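Side-chain contacts in cGAS/DncV-like nucleotidyltransferase in E. coli homolog (Elizabethkingia meningoseptica ATCC 13253 = NBRC 12535, PDB 6E0O), which probably makes cyclic dinucleotides such as 3',3'-c-di-AMP as second messengers for CBASS defence against bacteriophage, using magnesium: residues 43-48 with 170-175; 103-108 with 135-140; 115-118 with 123-126. All coordinates share one frame; numbering follows the deposited sequence.

Interaction 1. Residues 43-48 with 170-175; sequences TIFLQG and FPEQHY. With nucleotides of chain B.
Phe45 and Gln47 share one first torsion, chi1 68° and 70°, which sets CG between the backbone N and the carbonyl carbon and sends both side chains across to Pro171. Both sit on strand 42-47 of the nucleotidyltransferase sheet, while Pro171 opens helix 171-184, with Phe170 as its N-cap; the axes of the short segments 43-47 and 171-175 approach to 9.4 Å. Proline suits the first turn of a helix, where no backbone N-H is needed for an intrahelical bond, and here its ring offers an apolar surface. Pro171 CG meets the edge of the Phe45 ring near its plane, 3.7 Å from CE2, the two side chains crossing at about a right angle. Ile157 of strand 152-160 touches Phe45, Gln47 and Pro171, adding a third element to the cluster. The side chains of Glu172 and Phe45 run in opposite directions to meet each other: bent at chi2, Glu172 brings OE2 obliquely to 3.7 Å from Phe45 CD2, with the carboxylate plane 69° from the ring. Its OE1 forms a salt bridge with Arg51, a residue of the probable GTP site; a carboxylate suits this exposed position beside an arginine. The other end of the contact is polar and buried. Gln47, assigned to ATP binding, lays its CB 4.0 Å from Pro171 CB and then runs extended to its amide, reaching the adenylate A2 of chain B. There NE2 makes a weak hydrogen bond to O2' of A2 (3.2 Å) and lies 2.7 Å from N3 of the same nucleotide's adenine.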
ATOM      1  N   THR A  43      17.888  -2.874  -7.659  1.00 12.28           N
ATOM      2  CA  THR A  43      17.393  -3.611  -6.504  1.00 11.11           C
ATOM      3  C   THR A  43      15.921  -3.897  -6.767  1.00 11.20           C
ATOM      4  O   THR A  43      15.167  -2.987  -7.121  1.00 13.10           O
ATOM      5  CB  THR A  43      17.513  -2.773  -5.229  1.00 12.13           C
ATOM      6  OG1 THR A  43      18.887  -2.502  -4.942  1.00 13.24           O
ATOM      7  CG2 THR A  43      16.909  -3.491  -4.029  1.00 13.33           C
ATOM      8  N   ILE A  44      15.513  -5.151  -6.606  1.00 11.42           N
ATOM      9  CA  ILE A  44      14.115  -5.546  -6.743  1.00 10.94           C
ATOM     10  C   ILE A  44      13.587  -5.869  -5.353  1.00 11.93           C
ATOM     11  O   ILE A  44      14.231  -6.596  -4.593  1.00 12.86           O
ATOM     12  CB  ILE A  44      13.952  -6.721  -7.727  1.00 12.69           C
ATOM     13  CG1 ILE A  44      14.309  -6.258  -9.151  1.00 14.32           C
ATOM     14  CG2 ILE A  44      12.538  -7.261  -7.667  1.00 14.44           C
ATOM     15  CD1 ILE A  44      14.428  -7.380 -10.178  1.00 16.76           C
ATOM     16  N   PHE A  45      12.431  -5.304  -5.016  1.00 11.76           N
ATOM     17  CA  PHE A  45      11.821  -5.508  -3.710  1.00 11.85           C
ATOM     18  C   PHE A  45      10.324  -5.297  -3.846  1.00 12.33           C
ATOM     19  O   PHE A  45       9.839  -4.847  -4.881  1.00 13.05           O
ATOM     20  CB  PHE A  45      12.452  -4.613  -2.646  1.00 13.12           C
ATOM     21  CG  PHE A  45      12.186  -3.144  -2.815  1.00 12.34           C
ATOM     22  CD1 PHE A  45      13.028  -2.339  -3.575  1.00 14.76           C
ATOM     23  CD2 PHE A  45      11.114  -2.552  -2.169  1.00 12.73           C
ATOM     24  CE1 PHE A  45      12.793  -0.968  -3.695  1.00 15.58           C
ATOM     25  CE2 PHE A  45      10.869  -1.195  -2.280  1.00 13.90           C
ATOM     26  CZ  PHE A  45      11.706  -0.400  -3.042  1.00 15.36           C
ATOM     27  N   LEU A  46       9.588  -5.644  -2.795  1.00 12.48           N
ATOM     28  CA  LEU A  46       8.144  -5.500  -2.817  1.00 11.81           C
ATOM     29  C   LEU A  46       7.708  -4.267  -2.037  1.00 12.08           C
ATOM     30  O   LEU A  46       8.327  -3.869  -1.047  1.00 13.10           O
ATOM     31  CB  LEU A  46       7.457  -6.725  -2.207  1.00 13.64           C
ATOM     32  CG  LEU A  46       7.773  -8.071  -2.848  1.00 13.88           C
ATOM     33  CD1 LEU A  46       6.897  -9.165  -2.211  1.00 17.87           C
ATOM     34  CD2 LEU A  46       7.601  -8.029  -4.365  1.00 15.67           C
ATOM     35  N   GLN A  47       6.590  -3.695  -2.467  1.00 12.31           N
ATOM     36  CA  GLN A  47       5.883  -2.728  -1.643  1.00 11.51           C
ATOM     37  C   GLN A  47       4.399  -3.073  -1.669  1.00 12.28           C
ATOM     38  O   GLN A  47       3.999  -4.104  -2.219  1.00 13.39           O
ATOM     39  CB  GLN A  47       6.138  -1.317  -2.147  1.00 12.80           C
ATOM     40  CG  GLN A  47       5.486  -1.036  -3.460  1.00 15.16           C
ATOM     41  CD  GLN A  47       5.697   0.374  -3.925  1.00 20.09           C
ATOM     42  OE1 GLN A  47       6.528   1.106  -3.392  1.00 21.21           O
ATOM     43  NE2 GLN A  47       4.941   0.770  -4.935  1.00 25.59           N
ATOM     44  N   GLY A  48       3.581  -2.224  -1.073  1.00 12.74           N
ATOM     45  CA  GLY A  48       2.163  -2.451  -1.118  1.00 13.45           C
ATOM     46  C   GLY A  48       1.725  -3.644  -0.289  1.00 12.36           C
ATOM     47  O   GLY A  48       2.402  -4.091   0.642  1.00 13.34           O
ATOM     48  N   PHE A 170       8.321   6.045   0.586  1.00 12.16           N
ATOM     49  CA  PHE A 170       9.272   5.568   1.589  1.00 11.12           C
ATOM     50  C   PHE A 170       8.798   4.199   2.049  1.00 11.36           C
ATOM     51  O   PHE A 170       8.387   4.017   3.203  1.00 12.14           O
ATOM     52  CB  PHE A 170       9.418   6.578   2.733  1.00 13.09           C
ATOM     53  CG  PHE A 170       9.956   7.892   2.260  1.00 13.87           C
ATOM     54  CD1 PHE A 170       9.100   8.871   1.804  1.00 14.85           C
ATOM     55  CD2 PHE A 170      11.315   8.115   2.192  1.00 13.90           C
ATOM     56  CE1 PHE A 170       9.587  10.070   1.321  1.00 17.18           C
ATOM     57  CE2 PHE A 170      11.816   9.313   1.707  1.00 15.27           C
ATOM     58  CZ  PHE A 170      10.952  10.286   1.264  1.00 17.55           C
ATOM     59  N   PRO A 171       8.839   3.205   1.152  1.00 10.96           N
ATOM     60  CA  PRO A 171       8.247   1.898   1.474  1.00 11.22           C
ATOM     61  C   PRO A 171       8.921   1.188   2.620  1.00 10.88           C
ATOM     62  O   PRO A 171       8.258   0.411   3.313  1.00 11.25           O
ATOM     63  CB  PRO A 171       8.378   1.108   0.163  1.00 12.70           C
ATOM     64  CG  PRO A 171       9.501   1.808  -0.605  1.00 12.94           C
ATOM     65  CD  PRO A 171       9.325   3.270  -0.246  1.00 11.46           C
ATOM     66  N   GLU A 172      10.224   1.382   2.820  1.00 10.46           N
ATOM     67  CA  GLU A 172      10.899   0.678   3.904  1.00 11.56           C
ATOM     68  C   GLU A 172      10.428   1.196   5.255  1.00 10.99           C
ATOM     69  O   GLU A 172      10.130   0.414   6.162  1.00 11.61           O
ATOM     70  CB  GLU A 172      12.416   0.820   3.755  1.00 11.87           C
ATOM     71  CG  GLU A 172      12.958   0.235   2.465  1.00 12.72           C
ATOM     72  CD  GLU A 172      12.653  -1.242   2.320  1.00 14.12           C
ATOM     73  OE1 GLU A 172      12.731  -1.962   3.331  1.00 15.61           O
ATOM     74  OE2 GLU A 172      12.340  -1.693   1.199  1.00 17.25           O
ATOM     75  N   GLN A 173      10.376   2.516   5.411  1.00 10.95           N
ATOM     76  CA  GLN A 173       9.923   3.104   6.662  1.00 12.10           C
ATOM     77  C   GLN A 173       8.443   2.821   6.905  1.00 11.33           C
ATOM     78  O   GLN A 173       8.023   2.597   8.047  1.00 12.16           O
ATOM     79  CB  GLN A 173      10.203   4.604   6.627  1.00 11.98           C
ATOM     80  CG  GLN A 173      11.693   4.967   6.505  1.00 12.27           C
ATOM     81  CD  GLN A 173      12.231   5.129   5.075  1.00 12.84           C
ATOM     82  OE1 GLN A 173      11.720   4.550   4.119  1.00 12.40           O
ATOM     83  NE2 GLN A 173      13.284   5.923   4.941  1.00 13.40           N
ATOM     84  N   HIS A 174       7.639   2.844   5.845  1.00 10.81           N
ATOM     85  CA  HIS A 174       6.247   2.429   5.938  1.00 11.02           C
ATOM     86  C   HIS A 174       6.141   0.996   6.445  1.00 11.00           C
ATOM     87  O   HIS A 174       5.381   0.701   7.380  1.00 11.44           O
ATOM     88  CB  HIS A 174       5.628   2.544   4.546  1.00 11.65           C
ATOM     89  CG  HIS A 174       4.180   2.198   4.491  1.00 11.18           C
ATOM     90  ND1 HIS A 174       3.196   3.157   4.419  1.00 12.39           N
ATOM     91  CD2 HIS A 174       3.551   1.002   4.470  1.00 13.05           C
ATOM     92  CE1 HIS A 174       2.015   2.563   4.380  1.00 12.75           C
ATOM     93  NE2 HIS A 174       2.203   1.255   4.406  1.00 13.51           N
ATOM     94  N   TYR A 175       6.901   0.092   5.830  1.00 11.11           N
ATOM     95  CA  TYR A 175       6.883  -1.307   6.236  1.00 11.28           C
ATOM     96  C   TYR A 175       7.259  -1.438   7.710  1.00 10.58           C
ATOM     97  O   TYR A 175       6.548  -2.075   8.502  1.00 10.71           O
ATOM     98  CB  TYR A 175       7.838  -2.148   5.361  1.00 11.69           C
ATOM     99  CG  TYR A 175       8.030  -3.496   5.997  1.00 10.93           C
ATOM    100  CD1 TYR A 175       7.061  -4.479   5.870  1.00 11.46           C
ATOM    101  CD2 TYR A 175       9.138  -3.763   6.796  1.00 11.15           C
ATOM    102  CE1 TYR A 175       7.185  -5.694   6.503  1.00 12.02           C
ATOM    103  CE2 TYR A 175       9.270  -4.982   7.441  1.00 11.40           C
ATOM    104  CZ  TYR A 175       8.289  -5.941   7.285  1.00 12.44           C
ATOM    105  OH  TYR A 175       8.382  -7.154   7.912  1.00 13.53           O
TER
ATOM    106  P     A B   2      -2.458   3.625  -7.993  1.00 53.75           P
ATOM    107  OP1   A B   2      -1.773   4.936  -8.144  1.00 57.70           O
ATOM    108  OP2   A B   2      -3.545   3.260  -8.943  1.00 58.92           O
ATOM    109  O5'   A B   2      -1.346   2.486  -8.073  1.00 62.49           O
ATOM    110  C5'   A B   2      -0.819   2.051  -9.325  1.00 66.22           C
ATOM    111  C4'   A B   2       0.548   1.430  -9.168  1.00 66.10           C
ATOM    112  O4'   A B   2       1.494   2.474  -8.818  1.00 61.45           O
ATOM    113  C3'   A B   2       0.656   0.368  -8.078  1.00 67.58           C
ATOM    114  O3'   A B   2       1.576  -0.650  -8.469  1.00 68.72           O
ATOM    115  C2'   A B   2       1.209   1.147  -6.892  1.00 64.35           C
ATOM    116  O2'   A B   2       1.939   0.370  -5.962  1.00 65.29           O
ATOM    117  C1'   A B   2       2.097   2.185  -7.572  1.00 56.20           C
ATOM    118  N9    A B   2       2.187   3.436  -6.818  1.00 37.46           N
ATOM    119  C8    A B   2       1.216   4.403  -6.701  1.00 31.71           C
ATOM    120  N7    A B   2       1.565   5.418  -5.953  1.00 24.64           N
ATOM    121  C5    A B   2       2.849   5.095  -5.537  1.00 24.58           C
ATOM    122  C6    A B   2       3.776   5.758  -4.709  1.00 21.77           C
ATOM    123  N6    A B   2       3.565   6.939  -4.125  1.00 22.77           N
ATOM    124  N1    A B   2       4.957   5.152  -4.523  1.00 23.79           N
ATOM    125  C2    A B   2       5.201   3.971  -5.089  1.00 23.79           C
ATOM    126  N3    A B   2       4.415   3.247  -5.885  1.00 24.49           N
ATOM    127  C4    A B   2       3.243   3.875  -6.068  1.00 26.40           C
TER

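Interaction 2. Residues 103-108 with 135-140; sequences ADTEEA and ADVIPC. With nucleotides of chain B.
The Pro139 ring receives Thr105 obliquely, off its CB-CG edge and nearer CB: Thr105 OG1 stands 3.6 Å from Pro139 CB. Leu101 and Lys102, from the same helix as Thr105, also touch this ring. The flat carboxylate of Asp136, a residue assigned to magnesium and ATP binding, belongs to the other side of the strand, with OD2 3.0 Å from O3' of nucleotide A2 of chain B; the side chain also borders Asp63. At Thr105, chi1 of -60° splits the two branches between different tasks. OG1 falls beside the backbone N and is hydrogen-bonded to Leu101 O one turn back, so the hydroxyl can be buried against proline carbons with its polarity met inside the helix. CG2, anti to the backbone N, meets Val137 CG1 at 4.0 Å. This is helix-on-sheet packing in the nucleotidyltransferase core: helix 98-113 lies on the face of strand 135-147 that bears Val137 and Pro139, the next residue but one. The small, beta-branched threonine allows a close approach, CA to CA 7.0 Å at Thr105 and Pro139, while Met66 and Phe38 pack around it. Val137, a compact branched residue that fits a strand, is also touched by Leu109 and Ile30. The intervening residue, Ile138, turns away from the helix, and its CD1 lies 3.6 Å from O3' of A2.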
ATOM      1  N   ALA A 103      10.849   2.860 -20.449  1.00 13.87           N
ATOM      2  CA  ALA A 103      10.761   2.206 -21.753  1.00 14.57           C
ATOM      3  C   ALA A 103      11.595   0.931 -21.788  1.00 14.35           C
ATOM      4  O   ALA A 103      11.164  -0.090 -22.336  1.00 14.29           O
ATOM      5  CB  ALA A 103      11.217   3.161 -22.854  1.00 16.41           C
ATOM      6  N   ASP A 104      12.793   0.969 -21.209  1.00 14.61           N
ATOM      7  CA  ASP A 104      13.643  -0.215 -21.185  1.00 14.78           C
ATOM      8  C   ASP A 104      13.035  -1.304 -20.313  1.00 13.16           C
ATOM      9  O   ASP A 104      13.147  -2.497 -20.624  1.00 13.57           O
ATOM     10  CB  ASP A 104      15.032   0.163 -20.673  1.00 17.24           C
ATOM     11  CG  ASP A 104      15.829   0.982 -21.673  1.00 21.79           C
ATOM     12  OD1 ASP A 104      15.389   1.137 -22.838  1.00 24.99           O
ATOM     13  OD2 ASP A 104      16.906   1.479 -21.281  1.00 25.74           O
ATOM     14  N   THR A 105      12.384  -0.907 -19.217  1.00 12.72           N
ATOM     15  CA  THR A 105      11.700  -1.864 -18.355  1.00 11.85           C
ATOM     16  C   THR A 105      10.560  -2.532 -19.110  1.00 11.81           C
ATOM     17  O   THR A 105      10.400  -3.754 -19.065  1.00 12.08           O
ATOM     18  CB  THR A 105      11.172  -1.146 -17.110  1.00 12.34           C
ATOM     19  OG1 THR A 105      12.256  -0.552 -16.397  1.00 13.15           O
ATOM     20  CG2 THR A 105      10.474  -2.123 -16.187  1.00 12.77           C
ATOM     21  N   GLU A 106       9.761  -1.734 -19.824  1.00 12.72           N
ATOM     22  CA  GLU A 106       8.673  -2.291 -20.619  1.00 13.23           C
ATOM     23  C   GLU A 106       9.205  -3.264 -21.664  1.00 12.25           C
ATOM     24  O   GLU A 106       8.640  -4.342 -21.868  1.00 13.26           O
ATOM     25  CB  GLU A 106       7.890  -1.146 -21.262  1.00 15.88           C
ATOM     26  CG  GLU A 106       6.676  -1.592 -22.028  1.00 18.68           C
ATOM     27  CD  GLU A 106       5.895  -0.437 -22.634  1.00 26.45           C
ATOM     28  OE1 GLU A 106       6.277   0.736 -22.427  1.00 28.64           O
ATOM     29  OE2 GLU A 106       4.894  -0.703 -23.324  1.00 31.28           O
ATOM     30  N   GLU A 107      10.318  -2.912 -22.305  1.00 13.28           N
ATOM     31  CA  GLU A 107      10.907  -3.773 -23.325  1.00 14.10           C
ATOM     32  C   GLU A 107      11.382  -5.086 -22.724  1.00 12.96           C
ATOM     33  O   GLU A 107      11.133  -6.161 -23.279  1.00 13.45           O
ATOM     34  CB  GLU A 107      12.069  -3.022 -23.962  1.00 16.28           C
ATOM     35  CG  GLU A 107      12.759  -3.708 -25.085  1.00 20.18           C
ATOM     36  CD  GLU A 107      13.706  -2.764 -25.800  1.00 25.76           C
ATOM     37  OE1 GLU A 107      13.261  -1.670 -26.213  1.00 30.09           O
ATOM     38  OE2 GLU A 107      14.896  -3.110 -25.931  1.00 31.14           O
ATOM     39  N   ALA A 108      12.086  -5.019 -21.592  1.00 12.40           N
ATOM     40  CA  ALA A 108      12.555  -6.234 -20.937  1.00 13.08           C
ATOM     41  C   ALA A 108      11.391  -7.158 -20.626  1.00 12.28           C
ATOM     42  O   ALA A 108      11.489  -8.377 -20.804  1.00 13.57           O
ATOM     43  CB  ALA A 108      13.313  -5.873 -19.656  1.00 14.10           C
ATOM     44  N   ALA A 135       1.139  -8.620 -11.825  1.00 12.89           N
ATOM     45  CA  ALA A 135       2.127  -7.817 -11.133  1.00 13.73           C
ATOM     46  C   ALA A 135       2.181  -6.431 -11.744  1.00 13.75           C
ATOM     47  O   ALA A 135       2.071  -6.273 -12.964  1.00 15.98           O
ATOM     48  CB  ALA A 135       3.523  -8.444 -11.216  1.00 15.21           C
ATOM     49  N   ASP A 136       2.352  -5.439 -10.882  1.00 12.79           N
ATOM     50  CA  ASP A 136       2.683  -4.085 -11.283  1.00 13.09           C
ATOM     51  C   ASP A 136       4.169  -3.910 -11.025  1.00 12.44           C
ATOM     52  O   ASP A 136       4.613  -4.028  -9.883  1.00 15.06           O
ATOM     53  CB  ASP A 136       1.905  -3.090 -10.430  1.00 15.15           C
ATOM     54  CG  ASP A 136       0.458  -2.974 -10.841  1.00 20.39           C
ATOM     55  OD1 ASP A 136       0.078  -3.574 -11.868  1.00 24.02           O
ATOM     56  OD2 ASP A 136      -0.292  -2.259 -10.140  1.00 24.79           O
ATOM     57  N   VAL A 137       4.937  -3.645 -12.079  1.00 12.01           N
ATOM     58  CA  VAL A 137       6.368  -3.406 -11.959  1.00 11.68           C
ATOM     59  C   VAL A 137       6.590  -1.901 -11.941  1.00 11.14           C
ATOM     60  O   VAL A 137       6.163  -1.190 -12.858  1.00 11.60           O
ATOM     61  CB  VAL A 137       7.144  -4.087 -13.094  1.00 12.78           C
ATOM     62  CG1 VAL A 137       8.619  -3.765 -12.992  1.00 13.57           C
ATOM     63  CG2 VAL A 137       6.887  -5.581 -13.064  1.00 13.70           C
ATOM     64  N   ILE A 138       7.262  -1.419 -10.901  1.00 11.25           N
ATOM     65  CA  ILE A 138       7.425   0.013 -10.664  1.00 11.29           C
ATOM     66  C   ILE A 138       8.898   0.365 -10.834  1.00 10.67           C
ATOM     67  O   ILE A 138       9.668   0.289  -9.861  1.00 11.63           O
ATOM     68  CB  ILE A 138       6.914   0.403  -9.269  1.00 12.30           C
ATOM     69  CG1 ILE A 138       5.459  -0.049  -9.104  1.00 15.17           C
ATOM     70  CG2 ILE A 138       7.031   1.896  -9.074  1.00 13.59           C
ATOM     71  CD1 ILE A 138       5.068  -0.323  -7.696  1.00 24.99           C
ATOM     72  N   PRO A 139       9.348   0.727 -12.037  1.00 10.64           N
ATOM     73  CA  PRO A 139      10.711   1.260 -12.170  1.00 11.04           C
ATOM     74  C   PRO A 139      10.822   2.588 -11.437  1.00 10.62           C
ATOM     75  O   PRO A 139       9.881   3.384 -11.415  1.00 11.79           O
ATOM     76  CB  PRO A 139      10.887   1.420 -13.686  1.00 11.62           C
ATOM     77  CG  PRO A 139       9.510   1.604 -14.199  1.00 12.94           C
ATOM     78  CD  PRO A 139       8.614   0.755 -13.315  1.00 12.19           C
ATOM     79  N   CYS A 140      11.985   2.825 -10.838  1.00 10.88           N
ATOM     80  CA  CYS A 140      12.181   4.030 -10.043  1.00 11.41           C
ATOM     81  C   CYS A 140      13.666   4.234  -9.790  1.00 11.17           C
ATOM     82  O   CYS A 140      14.498   3.395 -10.136  1.00 11.37           O
ATOM     83  CB  CYS A 140      11.423   3.956  -8.715  1.00 11.67           C
ATOM     84  SG  CYS A 140      11.948   2.580  -7.661  1.00 12.25           S
TER
ATOM     85  P     A B   2      -2.458   3.625  -7.993  1.00 53.75           P
ATOM     86  OP1   A B   2      -1.773   4.936  -8.144  1.00 57.70           O
ATOM     87  OP2   A B   2      -3.545   3.260  -8.943  1.00 58.92           O
ATOM     88  O5'   A B   2      -1.346   2.486  -8.073  1.00 62.49           O
ATOM     89  C5'   A B   2      -0.819   2.051  -9.325  1.00 66.22           C
ATOM     90  C4'   A B   2       0.548   1.430  -9.168  1.00 66.10           C
ATOM     91  O4'   A B   2       1.494   2.474  -8.818  1.00 61.45           O
ATOM     92  C3'   A B   2       0.656   0.368  -8.078  1.00 67.58           C
ATOM     93  O3'   A B   2       1.576  -0.650  -8.469  1.00 68.72           O
ATOM     94  C2'   A B   2       1.209   1.147  -6.892  1.00 64.35           C
ATOM     95  O2'   A B   2       1.939   0.370  -5.962  1.00 65.29           O
ATOM     96  C1'   A B   2       2.097   2.185  -7.572  1.00 56.20           C
ATOM     97  N9    A B   2       2.187   3.436  -6.818  1.00 37.46           N
ATOM     98  C8    A B   2       1.216   4.403  -6.701  1.00 31.71           C
ATOM     99  N7    A B   2       1.565   5.418  -5.953  1.00 24.64           N
ATOM    100  C5    A B   2       2.849   5.095  -5.537  1.00 24.58           C
ATOM    101  C6    A B   2       3.776   5.758  -4.709  1.00 21.77           C
ATOM    102  N6    A B   2       3.565   6.939  -4.125  1.00 22.77           N
ATOM    103  N1    A B   2       4.957   5.152  -4.523  1.00 23.79           N
ATOM    104  C2    A B   2       5.201   3.971  -5.089  1.00 23.79           C
ATOM    105  N3    A B   2       4.415   3.247  -5.885  1.00 24.49           N
ATOM    106  C4    A B   2       3.243   3.875  -6.068  1.00 26.40           C
TER

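Interaction 3. Residues 115-118 with 123-126; sequences TSVE and CIQV
Val117 overlaps Ile124 through one methyl from each: CG1 of Val117 lies 3.5 Å from CG2 of Ile124, the side chains meeting at a slant. Val117 CG1 is anti to the backbone N (chi1 178°), the position that carries it across to the other strand. Both residues belong to a beta hairpin, where branched side chains suit the extended backbone. Its hydrogen-bonded antiparallel pair is Glu118 with Gln125: Glu118 N to Gln125 O is 2.9 Å, nearly straight at 169°, and Gln125 N to Glu118 O is 2.8 Å. Val117 and Val126 form the adjoining non-hydrogen-bonded pair, where Val117 CA gives a CA-H...O contact to Gln125 O. On the opposite face the Glu118 and Gln125 side chains run alongside each other, their end planes 34° apart. Glu118 OE2 and Gln125 OE1, 3.6 Å apart, are both acceptors, and each finds a donor close by: Lys120 forms a salt bridge with Glu118 OE2, and Asn127 ND2 is hydrogen-bonded to Gln125 OE1. The valine and isoleucine face turns to helix 98-113, with Ile124 on Leu109 and Val126 on Phe113, while strand 124-126 continues the sheet by pairing antiparallel with strand 135-147.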
ATOM      1  N   THR A 115       2.253 -10.217 -25.004  1.00 17.90           N
ATOM      2  CA  THR A 115       0.970  -9.527 -24.993  1.00 19.07           C
ATOM      3  C   THR A 115       0.398  -9.328 -23.598  1.00 18.71           C
ATOM      4  O   THR A 115      -0.592  -8.604 -23.463  1.00 21.59           O
ATOM      5  CB  THR A 115      -0.026 -10.294 -25.865  1.00 23.95           C
ATOM      6  OG1 THR A 115      -0.129 -11.643 -25.389  1.00 28.04           O
ATOM      7  CG2 THR A 115       0.436 -10.300 -27.314  1.00 28.31           C
ATOM      8  N   SER A 116       0.986  -9.937 -22.569  1.00 15.35           N
ATOM      9  CA  SER A 116       0.552  -9.699 -21.200  1.00 15.37           C
ATOM     10  C   SER A 116       1.050  -8.378 -20.625  1.00 13.87           C
ATOM     11  O   SER A 116       0.634  -8.006 -19.523  1.00 14.22           O
ATOM     12  CB  SER A 116       1.029 -10.834 -20.291  1.00 17.02           C
ATOM     13  OG  SER A 116       0.468 -12.081 -20.675  1.00 22.39           O
ATOM     14  N   VAL A 117       1.922  -7.667 -21.326  1.00 12.77           N
ATOM     15  CA  VAL A 117       2.526  -6.445 -20.808  1.00 12.60           C
ATOM     16  C   VAL A 117       1.690  -5.252 -21.240  1.00 15.05           C
ATOM     17  O   VAL A 117       1.416  -5.072 -22.433  1.00 17.69           O
ATOM     18  CB  VAL A 117       3.979  -6.308 -21.295  1.00 14.37           C
ATOM     19  CG1 VAL A 117       4.579  -5.005 -20.798  1.00 16.98           C
ATOM     20  CG2 VAL A 117       4.796  -7.485 -20.816  1.00 15.12           C
ATOM     21  N   GLU A 118       1.308  -4.420 -20.270  1.00 14.28           N
ATOM     22  CA  GLU A 118       0.540  -3.212 -20.538  1.00 16.36           C
ATOM     23  C   GLU A 118       1.147  -2.060 -19.751  1.00 14.64           C
ATOM     24  O   GLU A 118       1.211  -2.106 -18.521  1.00 16.44           O
ATOM     25  CB  GLU A 118      -0.927  -3.400 -20.143  1.00 18.24           C
ATOM     26  CG  GLU A 118      -1.605  -4.559 -20.850  1.00 24.15           C
ATOM     27  CD  GLU A 118      -3.056  -4.727 -20.447  1.00 33.44           C
ATOM     28  OE1 GLU A 118      -3.706  -5.672 -20.939  1.00 35.68           O
ATOM     29  OE2 GLU A 118      -3.551  -3.913 -19.637  1.00 38.52           O
ATOM     30  N   CYS A 123       3.303   2.477 -13.634  1.00 13.87           N
ATOM     31  CA  CYS A 123       3.963   1.178 -13.584  1.00 12.87           C
ATOM     32  C   CYS A 123       3.833   0.509 -14.943  1.00 13.37           C
ATOM     33  O   CYS A 123       3.189   1.031 -15.858  1.00 14.34           O
ATOM     34  CB  CYS A 123       3.341   0.307 -12.490  1.00 14.60           C
ATOM     35  SG  CYS A 123       1.610  -0.150 -12.797  1.00 18.33           S
ATOM     36  N   ILE A 124       4.462  -0.657 -15.066  1.00 12.67           N
ATOM     37  CA  ILE A 124       4.238  -1.573 -16.177  1.00 13.23           C
ATOM     38  C   ILE A 124       3.500  -2.781 -15.604  1.00 12.94           C
ATOM     39  O   ILE A 124       4.016  -3.471 -14.717  1.00 13.18           O
ATOM     40  CB  ILE A 124       5.550  -2.013 -16.845  1.00 13.12           C
ATOM     41  CG1 ILE A 124       6.428  -0.835 -17.264  1.00 15.01           C
ATOM     42  CG2 ILE A 124       5.200  -2.923 -18.011  1.00 13.01           C
ATOM     43  CD1 ILE A 124       5.837   0.069 -18.303  1.00 16.42           C
ATOM     44  N   GLN A 125       2.303  -3.046 -16.101  1.00 12.84           N
ATOM     45  CA  GLN A 125       1.533  -4.187 -15.635  1.00 12.51           C
ATOM     46  C   GLN A 125       1.904  -5.417 -16.443  1.00 12.70           C
ATOM     47  O   GLN A 125       2.009  -5.358 -17.670  1.00 14.41           O
ATOM     48  CB  GLN A 125       0.043  -3.896 -15.789  1.00 15.04           C
ATOM     49  CG  GLN A 125      -0.883  -4.944 -15.239  1.00 18.20           C
ATOM     50  CD  GLN A 125      -2.326  -4.495 -15.319  1.00 25.39           C
ATOM     51  OE1 GLN A 125      -3.077  -4.948 -16.174  1.00 32.20           O
ATOM     52  NE2 GLN A 125      -2.709  -3.579 -14.444  1.00 29.53           N
ATOM     53  N   VAL A 126       2.101  -6.524 -15.744  1.00 12.03           N
ATOM     54  CA  VAL A 126       2.307  -7.825 -16.362  1.00 11.89           C
ATOM     55  C   VAL A 126       1.121  -8.690 -15.947  1.00 11.72           C
ATOM     56  O   VAL A 126       1.047  -9.167 -14.809  1.00 12.11           O
ATOM     57  CB  VAL A 126       3.642  -8.463 -15.965  1.00 12.47           C
ATOM     58  CG1 VAL A 126       3.799  -9.785 -16.703  1.00 14.17           C
ATOM     59  CG2 VAL A 126       4.814  -7.521 -16.244  1.00 14.00           C
TER

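All three contacts reach one sheet. Interactions 2 and 3, centres 8 Å apart, are joined directly: Val137 N lies 2.8 Å from Ile124 O in a probable backbone hydrogen bond, and helix 98-113 covers both strands, Leu109 touching Val137 as well as Ile124. Interaction 1 lies farther off, about 16 Å from interaction 2 and 21 Å from interaction 3 between centres, but Gln47 packs on Ile138, and both approach the ribose of A2 of chain B. Of the three, interaction 1 comes nearest the bound magnesium ion: the Gln47 side chain is about 7 Å away, that of Gln125 about 10 Å and that of Val137 about 12 Å.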